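Local structure of Rv1990c (MbcA) (Mycobacterium tuberculosis, 6FKG) at the interface of chains C and A and the interface of chains C and B. The protein neutralises its cognate toxin MbcT, an NAD+ phosphorylase, by binding it and blocking access to the toxin active site. Sequence-based numbering; all coordinates share one arbitrary frame. Chains: chain A/B, Rv1990c (MbcA); chain C, Rv1989c (MbcT).

Contact 1: the interface of chains C and A. Residues chain C 40, 43-44; chain A 101, 103-105, 108, 113.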
ATOM      1  N   GLY C  40      -2.147  23.861 -23.559  1.00 42.46           N
ATOM      2  CA  GLY C  40      -1.401  22.688 -23.985  1.00 47.44           C
ATOM      3  C   GLY C  40      -0.117  22.544 -23.190  1.00 40.95           C
ATOM      4  O   GLY C  40       0.154  21.492 -22.601  1.00 37.67           O
ATOM      5  N   ARG C  43      -0.936  21.514 -19.695  1.00 32.92           N
ATOM      6  CA  ARG C  43      -1.360  20.143 -19.485  1.00 34.43           C
ATOM      7  C   ARG C  43      -0.158  19.189 -19.500  1.00 29.88           C
ATOM      8  O   ARG C  43      -0.087  18.261 -18.693  1.00 37.07           O
ATOM      9  CB  ARG C  43      -2.392  19.737 -20.547  1.00 43.08           C
ATOM     10  CG  ARG C  43      -3.763  20.379 -20.324  1.00 56.50           C
ATOM     11  CD  ARG C  43      -4.756  19.985 -21.403  1.00 64.63           C
ATOM     12  NE  ARG C  43      -4.979  18.546 -21.434  1.00 61.77           N
ATOM     13  CZ  ARG C  43      -5.501  17.898 -22.468  1.00 71.01           C
ATOM     14  NH1 ARG C  43      -5.829  18.566 -23.568  1.00 81.14           N
ATOM     15  NH2 ARG C  43      -5.679  16.587 -22.410  1.00 53.19           N
ATOM     16  N   PHE C  44       0.777  19.437 -20.403  1.00 30.50           N
ATOM     17  CA  PHE C  44       1.888  18.516 -20.627  1.00 32.17           C
ATOM     18  C   PHE C  44       3.206  18.981 -20.028  1.00 33.60           C
ATOM     19  O   PHE C  44       4.070  18.157 -19.701  1.00 32.35           O
ATOM     20  CB  PHE C  44       2.085  18.277 -22.119  1.00 31.26           C
ATOM     21  CG  PHE C  44       3.099  17.208 -22.421  1.00 33.38           C
ATOM     22  CD1 PHE C  44       2.792  15.874 -22.205  1.00 34.57           C
ATOM     23  CD2 PHE C  44       4.353  17.539 -22.913  1.00 36.25           C
ATOM     24  CE1 PHE C  44       3.719  14.877 -22.483  1.00 35.75           C
ATOM     25  CE2 PHE C  44       5.291  16.552 -23.187  1.00 34.83           C
ATOM     26  CZ  PHE C  44       4.967  15.218 -22.972  1.00 30.48           C
TER
ATOM     27  N   ARG A 101      -1.921  11.059 -20.150  1.00 29.34           N
ATOM     28  CA  ARG A 101      -0.628  11.654 -20.480  1.00 31.64           C
ATOM     29  C   ARG A 101      -0.492  11.771 -21.999  1.00 33.30           C
ATOM     30  O   ARG A 101       0.058  12.745 -22.516  1.00 31.47           O
ATOM     31  CB  ARG A 101       0.526  10.824 -19.903  1.00 29.51           C
ATOM     32  CG  ARG A 101       1.910  11.402 -20.233  1.00 31.42           C
ATOM     33  CD  ARG A 101       2.425  12.256 -19.093  1.00 42.61           C
ATOM     34  NE  ARG A 101       3.609  13.040 -19.432  1.00 44.11           N
ATOM     35  CZ  ARG A 101       4.852  12.567 -19.478  1.00 54.40           C
ATOM     36  NH1 ARG A 101       5.100  11.281 -19.227  1.00 50.05           N
ATOM     37  NH2 ARG A 101       5.855  13.386 -19.791  1.00 51.81           N
ATOM     38  N   LEU A 103      -2.970  12.084 -24.153  1.00 29.28           N
ATOM     39  CA  LEU A 103      -3.834  13.183 -24.558  1.00 29.53           C
ATOM     40  C   LEU A 103      -3.191  14.546 -24.270  1.00 30.90           C
ATOM     41  O   LEU A 103      -3.352  15.483 -25.059  1.00 29.16           O
ATOM     42  CB  LEU A 103      -5.183  13.090 -23.852  1.00 25.34           C
ATOM     43  CG  LEU A 103      -6.037  11.882 -24.256  1.00 27.41           C
ATOM     44  CD1 LEU A 103      -7.336  11.886 -23.444  1.00 29.35           C
ATOM     45  CD2 LEU A 103      -6.335  11.902 -25.751  1.00 27.72           C
ATOM     46  N   ALA A 104      -2.478  14.658 -23.148  1.00 30.14           N
ATOM     47  CA  ALA A 104      -1.763  15.898 -22.833  1.00 30.20           C
ATOM     48  C   ALA A 104      -0.700  16.212 -23.875  1.00 31.38           C
ATOM     49  O   ALA A 104      -0.587  17.352 -24.335  1.00 30.23           O
ATOM     50  CB  ALA A 104      -1.116  15.822 -21.444  1.00 28.54           C
ATOM     51  N   LEU A 105       0.085  15.206 -24.242  1.00 28.27           N
ATOM     52  CA  LEU A 105       1.111  15.394 -25.268  1.00 28.88           C
ATOM     53  C   LEU A 105       0.480  15.840 -26.586  1.00 35.40           C
ATOM     54  O   LEU A 105       0.994  16.745 -27.250  1.00 32.25           O
ATOM     55  CB  LEU A 105       1.927  14.110 -25.473  1.00 29.53           C
ATOM     56  CG  LEU A 105       2.889  14.135 -26.678  1.00 31.49           C
ATOM     57  CD1 LEU A 105       3.814  15.372 -26.665  1.00 31.52           C
ATOM     58  CD2 LEU A 105       3.714  12.847 -26.756  1.00 33.70           C
ATOM     59  N   ALA A 108      -0.322  19.393 -26.461  1.00 27.64           N
ATOM     60  CA  ALA A 108       0.904  20.192 -26.594  1.00 28.35           C
ATOM     61  C   ALA A 108       1.320  20.258 -28.058  1.00 32.94           C
ATOM     62  O   ALA A 108       1.723  21.311 -28.545  1.00 31.42           O
ATOM     63  CB  ALA A 108       2.044  19.617 -25.741  1.00 34.39           C
ATOM     64  N   VAL A 113       3.893  23.586 -28.845  1.00 32.44           N
ATOM     65  CA  VAL A 113       4.821  23.698 -27.730  1.00 29.21           C
ATOM     66  C   VAL A 113       6.210  23.294 -28.197  1.00 31.45           C
ATOM     67  O   VAL A 113       6.361  22.260 -28.826  1.00 34.23           O
ATOM     68  CB  VAL A 113       4.368  22.802 -26.541  1.00 32.37           C
ATOM     69  CG1 VAL A 113       5.365  22.856 -25.413  1.00 34.67           C
ATOM     70  CG2 VAL A 113       2.975  23.224 -26.071  1.00 29.80           C
TER
HETATM   71  O   HOH W   1       3.487  15.526 -18.823  1.00 41.06           O

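Contact 2: the interface of chains C and B. Residues chain C 5, 53, 133, 136-137; chain B 56, 60, 99.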
ATOM      1  N   LEU C   5      10.732  25.073  -4.564  1.00 61.00           N
ATOM      2  CA  LEU C   5      10.962  26.428  -5.060  1.00 60.90           C
ATOM      3  C   LEU C   5      12.145  27.075  -4.335  1.00 55.11           C
ATOM      4  O   LEU C   5      12.002  27.617  -3.241  1.00 59.51           O
ATOM      5  CB  LEU C   5       9.699  27.275  -4.895  1.00 61.60           C
ATOM      6  CG  LEU C   5       9.653  28.656  -5.547  1.00 60.49           C
ATOM      7  CD1 LEU C   5       9.848  28.568  -7.045  1.00 52.92           C
ATOM      8  CD2 LEU C   5       8.328  29.326  -5.237  1.00 63.65           C
ATOM      9  N   LEU C  53       0.619  24.292 -13.536  1.00 41.13           N
ATOM     10  CA  LEU C  53       0.565  25.496 -12.700  1.00 42.76           C
ATOM     11  C   LEU C  53       0.089  26.725 -13.459  1.00 44.20           C
ATOM     12  O   LEU C  53      -0.637  27.551 -12.910  1.00 44.15           O
ATOM     13  CB  LEU C  53       1.923  25.771 -12.057  1.00 39.42           C
ATOM     14  CG  LEU C  53       2.219  24.929 -10.817  1.00 47.40           C
ATOM     15  CD1 LEU C  53       3.598  25.267 -10.259  1.00 53.02           C
ATOM     16  CD2 LEU C  53       1.126  25.103  -9.746  1.00 39.71           C
ATOM     17  N   HIS C 133       9.373  28.485 -13.935  1.00 25.30           N
ATOM     18  CA  HIS C 133       8.483  28.496 -12.765  1.00 28.14           C
ATOM     19  C   HIS C 133       8.775  29.688 -11.848  1.00 30.28           C
ATOM     20  O   HIS C 133       7.858  30.388 -11.371  1.00 30.92           O
ATOM     21  CB  HIS C 133       8.628  27.170 -12.003  1.00 28.38           C
ATOM     22  CG  HIS C 133       7.799  27.084 -10.754  1.00 30.12           C
ATOM     23  ND1 HIS C 133       8.157  26.294  -9.684  1.00 48.50           N
ATOM     24  CD2 HIS C 133       6.613  27.645 -10.426  1.00 29.90           C
ATOM     25  CE1 HIS C 133       7.240  26.397  -8.735  1.00 47.74           C
ATOM     26  NE2 HIS C 133       6.295  27.216  -9.159  1.00 32.03           N
ATOM     27  N   TRP C 136       7.632  33.006 -13.464  1.00 30.89           N
ATOM     28  CA  TRP C 136       6.177  33.141 -13.346  1.00 33.58           C
ATOM     29  C   TRP C 136       5.806  33.476 -11.912  1.00 34.95           C
ATOM     30  O   TRP C 136       4.937  34.333 -11.667  1.00 32.85           O
ATOM     31  CB  TRP C 136       5.474  31.865 -13.802  1.00 31.36           C
ATOM     32  CG  TRP C 136       4.051  31.770 -13.349  1.00 33.68           C
ATOM     33  CD1 TRP C 136       2.950  32.321 -13.956  1.00 31.31           C
ATOM     34  CD2 TRP C 136       3.575  31.095 -12.181  1.00 32.97           C
ATOM     35  NE1 TRP C 136       1.814  32.002 -13.240  1.00 30.96           N
ATOM     36  CE2 TRP C 136       2.172  31.252 -12.147  1.00 33.99           C
ATOM     37  CE3 TRP C 136       4.195  30.347 -11.171  1.00 30.74           C
ATOM     38  CZ2 TRP C 136       1.382  30.703 -11.129  1.00 39.03           C
ATOM     39  CZ3 TRP C 136       3.408  29.790 -10.171  1.00 35.00           C
ATOM     40  CH2 TRP C 136       2.015  29.978 -10.153  1.00 38.40           C
ATOM     41  N   PHE C 137       6.492  32.833 -10.969  1.00 29.16           N
ATOM     42  CA  PHE C 137       6.248  33.057  -9.541  1.00 32.11           C
ATOM     43  C   PHE C 137       6.473  34.519  -9.143  1.00 34.96           C
ATOM     44  O   PHE C 137       5.763  35.062  -8.277  1.00 36.70           O
ATOM     45  CB  PHE C 137       7.145  32.143  -8.698  1.00 31.87           C
ATOM     46  CG  PHE C 137       6.936  32.297  -7.203  1.00 33.66           C
ATOM     47  CD1 PHE C 137       5.848  31.717  -6.586  1.00 37.04           C
ATOM     48  CD2 PHE C 137       7.848  33.002  -6.427  1.00 40.39           C
ATOM     49  CE1 PHE C 137       5.652  31.842  -5.213  1.00 45.01           C
ATOM     50  CE2 PHE C 137       7.664  33.136  -5.058  1.00 41.46           C
ATOM     51  CZ  PHE C 137       6.561  32.550  -4.452  1.00 44.25           C
TER
ATOM     52  N   ILE B  56       3.698  27.669  -0.094  1.00 30.69           N
ATOM     53  CA  ILE B  56       3.710  28.076  -1.487  1.00 30.49           C
ATOM     54  C   ILE B  56       2.380  27.746  -2.147  1.00 31.56           C
ATOM     55  O   ILE B  56       1.832  28.553  -2.910  1.00 29.84           O
ATOM     56  CB  ILE B  56       4.860  27.409  -2.250  1.00 30.49           C
ATOM     57  CG1 ILE B  56       6.185  27.922  -1.693  1.00 33.42           C
ATOM     58  CG2 ILE B  56       4.736  27.680  -3.742  1.00 36.10           C
ATOM     59  CD1 ILE B  56       7.382  27.067  -2.074  1.00 46.85           C
ATOM     60  N   TYR B  60      -0.241  30.256  -4.011  1.00 32.03           N
ATOM     61  CA  TYR B  60      -0.903  30.015  -5.304  1.00 30.88           C
ATOM     62  C   TYR B  60      -2.402  30.266  -5.218  1.00 30.28           C
ATOM     63  O   TYR B  60      -2.989  30.942  -6.065  1.00 30.68           O
ATOM     64  CB  TYR B  60      -0.727  28.579  -5.792  1.00 26.01           C
ATOM     65  CG  TYR B  60       0.683  28.171  -6.158  1.00 30.28           C
ATOM     66  CD1 TYR B  60       1.666  29.115  -6.436  1.00 32.57           C
ATOM     67  CD2 TYR B  60       1.028  26.829  -6.200  1.00 31.43           C
ATOM     68  CE1 TYR B  60       2.961  28.722  -6.765  1.00 34.26           C
ATOM     69  CE2 TYR B  60       2.311  26.427  -6.523  1.00 37.38           C
ATOM     70  CZ  TYR B  60       3.274  27.373  -6.801  1.00 39.65           C
ATOM     71  OH  TYR B  60       4.548  26.942  -7.116  1.00 41.08           O
ATOM     72  N   TYR B  99      -4.465  21.310  -3.074  1.00 30.87           N
ATOM     73  CA  TYR B  99      -4.553  22.661  -3.622  1.00 28.37           C
ATOM     74  C   TYR B  99      -4.902  22.662  -5.119  1.00 27.69           C
ATOM     75  O   TYR B  99      -5.494  23.614  -5.614  1.00 30.31           O
ATOM     76  CB  TYR B  99      -3.241  23.438  -3.404  1.00 29.92           C
ATOM     77  CG  TYR B  99      -2.152  23.080  -4.393  1.00 31.97           C
ATOM     78  CD1 TYR B  99      -1.443  21.882  -4.271  1.00 28.48           C
ATOM     79  CD2 TYR B  99      -1.844  23.920  -5.459  1.00 33.08           C
ATOM     80  CE1 TYR B  99      -0.470  21.543  -5.160  1.00 31.26           C
ATOM     81  CE2 TYR B  99      -0.852  23.572  -6.375  1.00 34.07           C
ATOM     82  CZ  TYR B  99      -0.173  22.385  -6.210  1.00 37.36           C
ATOM     83  OH  TYR B  99       0.816  22.007  -7.088  1.00 37.95           O
TER

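Contact 1: the interface of chains C and A
C:Phe44, the last residue of the short toxin helix 39-44, lays its ring against the antitoxin helix 99-110. A:Leu105 takes one face: its CA stands 4.0 Å from the centroid of the C:Phe44 ring in a CH-pi contact, and its CD1 lies 3.8 Å above the plane on the same face, also displaced from the centre. The methyl of A:Ala104 meets the ring edge in plane, where CB is 4.0 Å from C:Phe44 CD1. A:Arg101 comes from the opposite side, displaced beyond the rim, with its guanidinium only 16° from parallel and its NE 3.6 Å from C:Phe44 CE1. With CG anti to the backbone N (chi1 -173°), C:Phe44 points this ring alongside A:Leu105. The backbone sets its CB 3.9 Å from A:Ala108 CB.

Next to this packed ring, a water joins A:Arg101 NE (2.6 Å) to the backbone carbonyl O of C:Phe44 (2.8 Å). The bend of the arginine chain at chi2 (96°) lets one group both flank the ring and hold the water. Further out, A:Ala104 CA lies under the rim of one face of the C:Arg43 guanidinium, whose NH2 is 3.7 Å from the backbone O of A:Leu103. The small side chains of A:Ala104 and A:Ala108 probably allow the helices to come close. Recognition here probably relies largely on shape, helping to dock MbcA, which blocks access to the MbcT active site.

Contact 2: the interface of chains C and B
B:Tyr60, from antitoxin helix 52-65, inserts its ring among C:Leu53, C:Trp136 and C:Phe137 of MbcT, a RES-domain toxin of the MbcT/ParT/Res family. Through this toxin-antitoxin interface of the heterotetramer-based assembly MbcA binds MbcT, and it may contribute to blocking the active site. It illustrates how an amphipathic aromatic can serve an apolar core and a polar rim at once. C:Trp136 brings the CZ3-CH2 edge of its six-membered ring over the rim of one tyrosine face, edge-to-face with the planes 55° apart; CZ3 comes within 3.6 Å of B:Tyr60 CE1. C:Leu53 occupies the same face at the opposite rim, crossing the tyrosine at about a right angle, with CD2 3.7 Å from B:Tyr60 CE2. The other face is backed from within the antitoxin, where the backbone O of B:Ile56, one helical turn earlier, lies 3.4 Å above the ring plane. The ring is therefore clasped between its own helix and the toxin, and the small chi2 of -19° turns it to fit that slot.

C:Phe137 touches the CE1 edge of the tyrosine more loosely. Its own ring carries C:Leu5 CD2 over the centre of one face, and C:Leu5, close to the toxin N-terminus, in turn places CB 3.7 Å from B:Ile56 CD1. B:Tyr99 approaches the same methyl that meets B:Tyr60, C:Leu53 CD2, from another direction, its OH 4.1 Å away.

At the rim, the phenol OH of B:Tyr60 forms a hydrogen bond of 2.7 Å with the imidazole NE2 of C:His133, bent to 139° at the hydrogen; either partner may be the donor. The tyrosine CZ lies in the imidazole plane. C:Trp136 CE3 sits in that plane too, at another edge.

One toxin chain is held by two antitoxin copies through different surfaces: the centres of the C-alpha atoms of contact 1 and contact 2 are about 19 Å apart. The antitoxin helix 99-110 serves both, as the main platform of contact 1 in chain A and as a marginal contributor, through B:Tyr99, to contact 2, where helix 52-65 leads. The toxin contributes separate elements, helix 39-44 to one and helix 126-137 together with the loop residues C:Leu5 and C:Leu53 to the other. Contact of one toxin with two antitoxin copies is consistent with the known heterotetramers and their threefold assembly, although these contacts alone do not show which pairing belongs to which level.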